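Local coordinates for protein Dot/Icm T4SS effector (Legionella pneumophila, PDB 6VVE) that acts as a bacterial effector kinase that binds ADP and manganese and is activated by host inositol hexakisphosphate, at residues I148-I153 with I195-E199; E126-L130 with M200-L206. The contacts are given in a common frame with arbitrary orientation. Residues are numbered along the deposited sequence.

Contact 1 of 2, residues I148-I153 with I195-E199; sequences INAIPI and IATEE. With ADP (adenosine-5'-diphosphate), chain C.
Residues I148-I153 form an extended loop of beta-like backbone angles that crosses the end of strand 194-196 and the turn after it almost at right angles, 88° between end-to-end directions. The CA atoms of A150 and T197 come closest, 5.3 Å apart. One backbone hydrogen bond ties the crossing, I151 N to A196 O at 2.8 Å, and A150 CA also approaches A196 O at 3.4 Å as a CA-H...O contact. Water 2 bridges the other polar atoms of the same two residues, 3.1 Å from both I151 O and A196 N. Water 1 donates to N149 O (2.8 Å) and accepts weakly from E198 N (3.4 Å). From E198 the chain bends out of its extended course (phi/psi -59/-50).

A150 and A196, with nothing beyond CB, let the backbones come close, while the branched isoleucines I148 and I153 pack around that crossing. I148 (chi1 p, chi2 t) points at the strand, its CD1 3.7 Å from I195 CB. The CB of A150 meets I195 CG2 at 3.5 Å, and that of A196 touches I153 CG2 at 3.7 Å. I151 CD1 lies 3.3 Å from T197 O.

I148 N donates to ADP N1 (3.2 Å), while P146 O also hydrogen-bonds the nucleotide, the backbone recognition of adenine characteristic of a kinase hinge. The loop thus leaves strand 142-146 as the probable hinge, crosses the hairpin of strands 194-196 and 201-203, where T197 OG1 hydrogen-bonds M200 O, and runs on toward helix 159-174, whose K161 hydrogen-bonds the carbonyls of T197 and E198.

Contact 2 of 2, residues E126-L130 with M200-L206; sequences EHFVL and MVKTIDL. With ADP (adenosine-5'-diphosphate), chain C.
The two segments run in parallel register, H127 opposite K202, F128 opposite T203 and V129 opposite I204. A single parallel bridge joins F128 and T203: T203 N donates to H127 O (3.0 Å) and V129 N to T203 O (3.2 Å). At the 3-10 end, selenomethionine M200 lays its flexible chain over H127, SE 4.4 Å from the ring centroid above one face, while at the ring edge ND1 donates to V201 O (3.0 Å). K202 runs out straight (chi2 and chi3 t) and bends at chi4 (m), so that NZ donates to E126 O (2.5 Å). D205-L206-D207 probably occupies the place of the kinase DFG motif, consistent with D205 lying in the ADP pocket; D205 has left-handed backbone angles (66/42). L206 turns inward, packing its CD1 3.9 Å from F128 CB and its CB 3.8 Å from L130 CD2. Branched V129 fills the hollow beside I204 (CG2-CG2 3.9 Å). Where the backbones part, water 3 joins V129 O (2.7 Å) to L206 N (2.9 Å).

Overall arrangement
Both contacts use the hairpin of strands 194-196 and 201-203, contact 1 the first strand and the turn, contact 2 the second strand and the DFG-like residues beyond it. Their centres lie 11 Å apart, joined by a probable hydrogen bond from K202 N to I195 O (2.7 Å). Contact 1 is a surface crossing, held by one direct backbone hydrogen bond, one good water bridge and a weaker one; contact 2 is buried, a single parallel bridge plus side-chain hydrogen bonds of K202 and H127 to backbone carbonyls, with a selenium-ring contact and apolar packing. Contact 1 meets ADP through backbone, contact 2 through side chains. I148 CD1 packs on I204 CG2 (3.6 Å), so the two meet beside the adenine.

Contact 1 of 2, residues I148-I153 with I195-E199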
loop_
_atom_site.group_PDB
_atom_site.type_symbol
_atom_site.label_atom_id
_atom_site.label_comp_id
_atom_site.label_asym_id
_atom_site.label_seq_id
_atom_site.Cartn_x
_atom_site.Cartn_y
_atom_site.Cartn_z
ATOM N N ILE A 148 5.762 11.632 -6.620
ATOM C CA ILE A 148 7.040 11.227 -6.049
ATOM C C ILE A 148 8.095 11.240 -7.147
ATOM O O ILE A 148 7.786 11.252 -8.344
ATOM C CB ILE A 148 6.957 9.842 -5.378
ATOM C CG1 ILE A 148 6.554 8.775 -6.397
ATOM C CG2 ILE A 148 5.957 9.882 -4.224
ATOM C CD1 ILE A 148 6.363 7.395 -5.795
ATOM N N ASN A 149 9.361 11.246 -6.727
ATOM C CA ASN A 149 10.503 11.378 -7.629
ATOM C C ASN A 149 11.420 10.176 -7.447
ATOM O O ASN A 149 12.054 10.025 -6.395
ATOM C CB ASN A 149 11.255 12.680 -7.362
ATOM C CG ASN A 149 10.403 13.908 -7.626
ATOM O OD1 ASN A 149 10.161 14.273 -8.781
ATOM N ND2 ASN A 149 9.953 14.561 -6.559
ATOM N N ALA A 150 11.498 9.332 -8.473
ATOM C CA ALA A 150 12.301 8.121 -8.392
ATOM C C ALA A 150 13.785 8.441 -8.513
ATOM O O ALA A 150 14.188 9.371 -9.214
ATOM C CB ALA A 150 11.897 7.135 -9.490
ATOM N N ILE A 151 14.600 7.656 -7.817
ATOM C CA ILE A 151 16.051 7.784 -7.900
ATOM C C ILE A 151 16.644 6.389 -8.054
ATOM O O ILE A 151 15.924 5.393 -7.890
ATOM C CB ILE A 151 16.628 8.509 -6.675
ATOM C CG1 ILE A 151 16.266 7.772 -5.389
ATOM C CG2 ILE A 151 16.117 9.949 -6.627
ATOM C CD1 ILE A 151 17.385 7.770 -4.368
ATOM N N PRO A 152 17.934 6.264 -8.369
ATOM C CA PRO A 152 18.509 4.933 -8.587
ATOM C C PRO A 152 18.367 4.041 -7.365
ATOM O O PRO A 152 18.230 4.498 -6.230
ATOM C CB PRO A 152 19.988 5.217 -8.891
ATOM C CG PRO A 152 20.000 6.612 -9.412
ATOM C CD PRO A 152 18.902 7.339 -8.667
ATOM N N ILE A 153 18.410 2.738 -7.624
ATOM C CA ILE A 153 18.342 1.715 -6.593
ATOM C C ILE A 153 19.677 0.995 -6.527
ATOM O O ILE A 153 20.218 0.581 -7.557
ATOM C CB ILE A 153 17.199 0.720 -6.868
ATOM C CG1 ILE A 153 17.375 0.046 -8.230
ATOM C CG2 ILE A 153 15.854 1.439 -6.819
ATOM C CD1 ILE A 153 17.190 -1.463 -8.193
ATOM N N ILE A 195 9.008 2.314 -5.876
ATOM C CA ILE A 195 9.743 3.518 -6.246
ATOM C C ILE A 195 10.641 3.906 -5.077
ATOM O O ILE A 195 10.172 4.020 -3.937
ATOM C CB ILE A 195 8.799 4.676 -6.609
ATOM C CG1 ILE A 195 7.718 4.218 -7.584
ATOM C CG2 ILE A 195 9.596 5.833 -7.203
ATOM C CD1 ILE A 195 8.245 3.735 -8.917
ATOM N N ALA A 196 11.920 4.121 -5.362
ATOM C CA ALA A 196 12.884 4.554 -4.361
ATOM C C ALA A 196 13.045 6.066 -4.434
ATOM O O ALA A 196 13.311 6.616 -5.508
ATOM C CB ALA A 196 14.236 3.872 -4.567
ATOM N N THR A 197 12.869 6.735 -3.294
ATOM C CA THR A 197 13.120 8.159 -3.161
ATOM C C THR A 197 14.373 8.362 -2.314
ATOM O O THR A 197 15.097 7.412 -2.004
ATOM C CB THR A 197 11.909 8.860 -2.555
ATOM O OG1 THR A 197 11.702 8.397 -1.217
ATOM C CG2 THR A 197 10.660 8.580 -3.389
ATOM N N GLU A 198 14.631 9.615 -1.936
ATOM C CA GLU A 198 15.831 9.918 -1.164
ATOM C C GLU A 198 15.856 9.136 0.147
ATOM O O GLU A 198 16.854 8.486 0.481
ATOM C CB GLU A 198 15.905 11.422 -0.888
ATOM C CG GLU A 198 15.985 12.281 -2.137
ATOM C CD GLU A 198 17.300 12.116 -2.881
ATOM O OE1 GLU A 198 18.212 11.436 -2.360
ATOM O OE2 GLU A 198 17.423 12.676 -3.988
ATOM N N GLU A 199 14.754 9.179 0.900
ATOM C CA GLU A 199 14.729 8.650 2.252
ATOM C C GLU A 199 14.262 7.203 2.330
ATOM O O GLU A 199 14.605 6.506 3.294
ATOM C CB GLU A 199 13.810 9.508 3.129
ATOM C CG GLU A 199 14.160 10.982 3.158
ATOM C CD GLU A 199 15.312 11.285 4.089
ATOM O OE1 GLU A 199 15.218 12.269 4.851
ATOM O OE2 GLU A 199 16.310 10.533 4.063
HETATM P PB ADP C . 0.991 0.355 -13.541
HETATM O O1B ADP C . 1.752 -0.715 -12.784
HETATM O O2B ADP C . 1.726 0.876 -14.748
HETATM O O3B ADP C . -0.473 0.033 -13.788
HETATM P PA ADP C . 0.483 3.081 -12.918
HETATM O O1A ADP C . -0.152 3.665 -11.684
HETATM O O2A ADP C . -0.305 3.009 -14.198
HETATM O O3A ADP C . 0.957 1.597 -12.507
HETATM O "O5'" ADP C . 1.822 3.915 -13.185
HETATM C "C5'" ADP C . 2.486 3.889 -14.438
HETATM C "C4'" ADP C . 3.722 4.748 -14.369
HETATM O "O4'" ADP C . 3.402 6.121 -14.069
HETATM C "C3'" ADP C . 4.728 4.286 -13.287
HETATM O "O3'" ADP C . 5.648 3.333 -13.747
HETATM C "C2'" ADP C . 5.412 5.608 -12.880
HETATM O "O2'" ADP C . 6.582 5.811 -13.650
HETATM C "C1'" ADP C . 4.369 6.699 -13.183
HETATM N N9 ADP C . 3.750 7.096 -11.902
HETATM C C8 ADP C . 2.650 6.528 -11.362
HETATM N N7 ADP C . 2.345 7.110 -10.173
HETATM C C5 ADP C . 3.264 8.065 -9.951
HETATM C C6 ADP C . 3.525 9.052 -8.887
HETATM N N6 ADP C . 2.709 9.122 -7.818
HETATM N N1 ADP C . 4.593 9.877 -9.025
HETATM C C2 ADP C . 5.412 9.810 -10.101
HETATM N N3 ADP C . 5.224 8.932 -11.103
HETATM C C4 ADP C . 4.189 8.054 -11.089
HETATM O O HOH W 1 13.283 11.578 -4.382
HETATM O O HOH W 2 13.326 3.673 -8.054
#

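Contact 2 of 2, residues E126-L130 with M200-L206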
loop_
_atom_site.group_PDB
_atom_site.type_symbol
_atom_site.label_atom_id
_atom_site.label_comp_id
_atom_site.label_asym_id
_atom_site.label_seq_id
_atom_site.Cartn_x
_atom_site.Cartn_y
_atom_site.Cartn_z
ATOM N N GLU A 126 3.896 7.037 4.878
ATOM C CA GLU A 126 4.889 7.548 3.941
ATOM C C GLU A 126 5.295 6.522 2.886
ATOM O O GLU A 126 5.815 6.910 1.838
ATOM C CB GLU A 126 6.136 8.015 4.709
ATOM C CG GLU A 126 6.811 6.914 5.530
ATOM C CD GLU A 126 6.524 7.018 7.019
ATOM O OE1 GLU A 126 5.377 7.354 7.394
ATOM O OE2 GLU A 126 7.456 6.770 7.815
ATOM N N HIS A 127 5.080 5.235 3.138
ATOM C CA HIS A 127 5.521 4.173 2.238
ATOM C C HIS A 127 4.500 3.831 1.163
ATOM O O HIS A 127 4.788 3.004 0.292
ATOM C CB HIS A 127 5.846 2.908 3.037
ATOM C CG HIS A 127 7.064 3.034 3.906
ATOM N ND1 HIS A 127 8.348 2.973 3.401
ATOM C CD2 HIS A 127 7.194 3.203 5.244
ATOM C CE1 HIS A 127 9.215 3.108 4.389
ATOM N NE2 HIS A 127 8.541 3.253 5.517
ATOM N N PHE A 128 3.321 4.435 1.196
ATOM C CA PHE A 128 2.251 4.128 0.259
ATOM C C PHE A 128 1.698 5.426 -0.313
ATOM O O PHE A 128 1.536 6.416 0.407
ATOM C CB PHE A 128 1.135 3.331 0.943
ATOM C CG PHE A 128 1.619 2.097 1.648
ATOM C CD1 PHE A 128 2.112 2.175 2.947
ATOM C CD2 PHE A 128 1.602 0.865 1.018
ATOM C CE1 PHE A 128 2.572 1.039 3.597
ATOM C CE2 PHE A 128 2.061 -0.268 1.664
ATOM C CZ PHE A 128 2.548 -0.178 2.959
ATOM N N VAL A 129 1.411 5.428 -1.609
ATOM C CA VAL A 129 0.960 6.634 -2.316
ATOM C C VAL A 129 -0.530 6.419 -2.579
ATOM O O VAL A 129 -0.948 5.913 -3.613
ATOM C CB VAL A 129 1.743 6.892 -3.588
ATOM C CG1 VAL A 129 1.162 8.091 -4.326
ATOM C CG2 VAL A 129 3.207 7.108 -3.282
ATOM N N LEU A 130 -1.362 6.894 -1.648
ATOM C CA LEU A 130 -2.806 6.865 -1.835
ATOM C C LEU A 130 -3.289 8.214 -2.374
ATOM O O LEU A 130 -2.535 9.194 -2.453
ATOM C CB LEU A 130 -3.515 6.518 -0.527
ATOM C CG LEU A 130 -3.343 5.072 -0.058
ATOM C CD1 LEU A 130 -3.958 4.860 1.326
ATOM C CD2 LEU A 130 -3.973 4.115 -1.061
HETATM N N MSE A 200 13.504 6.728 1.348
HETATM C CA MSE A 200 12.812 5.467 1.487
HETATM C C MSE A 200 12.379 4.857 0.164
HETATM O O MSE A 200 12.663 5.392 -0.909
HETATM C CB MSE A 200 11.573 5.675 2.367
HETATM C CG MSE A 200 10.528 6.578 1.711
HETATM SE SE MSE A 200 9.057 7.074 2.904
HETATM C CE MSE A 200 10.036 8.207 4.139
ATOM N N VAL A 201 11.684 3.726 0.252
ATOM C CA VAL A 201 11.009 3.110 -0.882
ATOM C C VAL A 201 9.509 3.228 -0.648
ATOM O O VAL A 201 9.024 2.918 0.447
ATOM C CB VAL A 201 11.437 1.644 -1.056
ATOM C CG1 VAL A 201 10.436 0.900 -1.928
ATOM C CG2 VAL A 201 12.821 1.573 -1.653
ATOM N N LYS A 202 8.785 3.686 -1.667
ATOM C CA LYS A 202 7.339 3.780 -1.652
ATOM C C LYS A 202 6.759 2.848 -2.712
ATOM O O LYS A 202 7.466 2.342 -3.594
ATOM C CB LYS A 202 6.880 5.219 -1.910
ATOM C CG LYS A 202 7.524 6.265 -1.008
ATOM C CD LYS A 202 7.133 7.674 -1.453
ATOM C CE LYS A 202 7.775 8.739 -0.577
ATOM N NZ LYS A 202 7.172 8.790 0.779
ATOM N N THR A 203 5.456 2.619 -2.628
ATOM C CA THR A 203 4.757 1.795 -3.600
ATOM C C THR A 203 3.572 2.572 -4.165
ATOM O O THR A 203 2.868 3.280 -3.432
ATOM C CB THR A 203 4.273 0.473 -2.995
ATOM O OG1 THR A 203 3.734 -0.356 -4.045
ATOM C CG2 THR A 203 3.200 0.698 -1.936
ATOM N N ILE A 204 3.340 2.412 -5.469
ATOM C CA ILE A 204 2.301 3.142 -6.181
ATOM C C ILE A 204 1.306 2.156 -6.778
ATOM O O ILE A 204 1.310 0.968 -6.438
ATOM C CB ILE A 204 2.920 4.035 -7.272
ATOM C CG1 ILE A 204 3.779 3.199 -8.224
ATOM C CG2 ILE A 204 3.751 5.136 -6.635
ATOM C CD1 ILE A 204 4.289 3.964 -9.444
ATOM N N ASP A 205 0.457 2.639 -7.684
ATOM C CA ASP A 205 -0.564 1.814 -8.336
ATOM C C ASP A 205 -1.601 1.337 -7.323
ATOM O O ASP A 205 -2.031 0.181 -7.354
ATOM C CB ASP A 205 0.068 0.629 -9.064
ATOM C CG ASP A 205 -0.870 -0.005 -10.081
ATOM O OD1 ASP A 205 -1.849 0.650 -10.494
ATOM O OD2 ASP A 205 -0.633 -1.166 -10.468
ATOM N N LEU A 206 -2.002 2.238 -6.419
ATOM C CA LEU A 206 -2.999 1.942 -5.394
ATOM C C LEU A 206 -4.309 2.692 -5.617
ATOM O O LEU A 206 -5.051 2.934 -4.652
ATOM C CB LEU A 206 -2.428 2.270 -4.013
ATOM C CG LEU A 206 -1.309 1.384 -3.481
ATOM C CD1 LEU A 206 -0.691 1.987 -2.228
ATOM C CD2 LEU A 206 -1.817 -0.018 -3.192
HETATM P PB ADP C . 0.991 0.355 -13.541
HETATM O O1B ADP C . 1.752 -0.715 -12.784
HETATM O O2B ADP C . 1.726 0.876 -14.748
HETATM O O3B ADP C . -0.473 0.033 -13.788
HETATM P PA ADP C . 0.483 3.081 -12.918
HETATM O O1A ADP C . -0.152 3.665 -11.684
HETATM O O2A ADP C . -0.305 3.009 -14.198
HETATM O O3A ADP C . 0.957 1.597 -12.507
HETATM O "O5'" ADP C . 1.822 3.915 -13.185
HETATM C "C5'" ADP C . 2.486 3.889 -14.438
HETATM C "C4'" ADP C . 3.722 4.748 -14.369
HETATM O "O4'" ADP C . 3.402 6.121 -14.069
HETATM C "C3'" ADP C . 4.728 4.286 -13.287
HETATM O "O3'" ADP C . 5.648 3.333 -13.747
HETATM C "C2'" ADP C . 5.412 5.608 -12.880
HETATM O "O2'" ADP C . 6.582 5.811 -13.650
HETATM C "C1'" ADP C . 4.369 6.699 -13.183
HETATM N N9 ADP C . 3.750 7.096 -11.902
HETATM C C8 ADP C . 2.650 6.528 -11.362
HETATM N N7 ADP C . 2.345 7.110 -10.173
HETATM C C5 ADP C . 3.264 8.065 -9.951
HETATM C C6 ADP C . 3.525 9.052 -8.887
HETATM N N6 ADP C . 2.709 9.122 -7.818
HETATM N N1 ADP C . 4.593 9.877 -9.025
HETATM C C2 ADP C . 5.412 9.810 -10.101
HETATM N N3 ADP C . 5.224 8.932 -11.103
HETATM C C4 ADP C . 4.189 8.054 -11.089
HETATM O O HOH W 3 -0.844 4.925 -6.080
#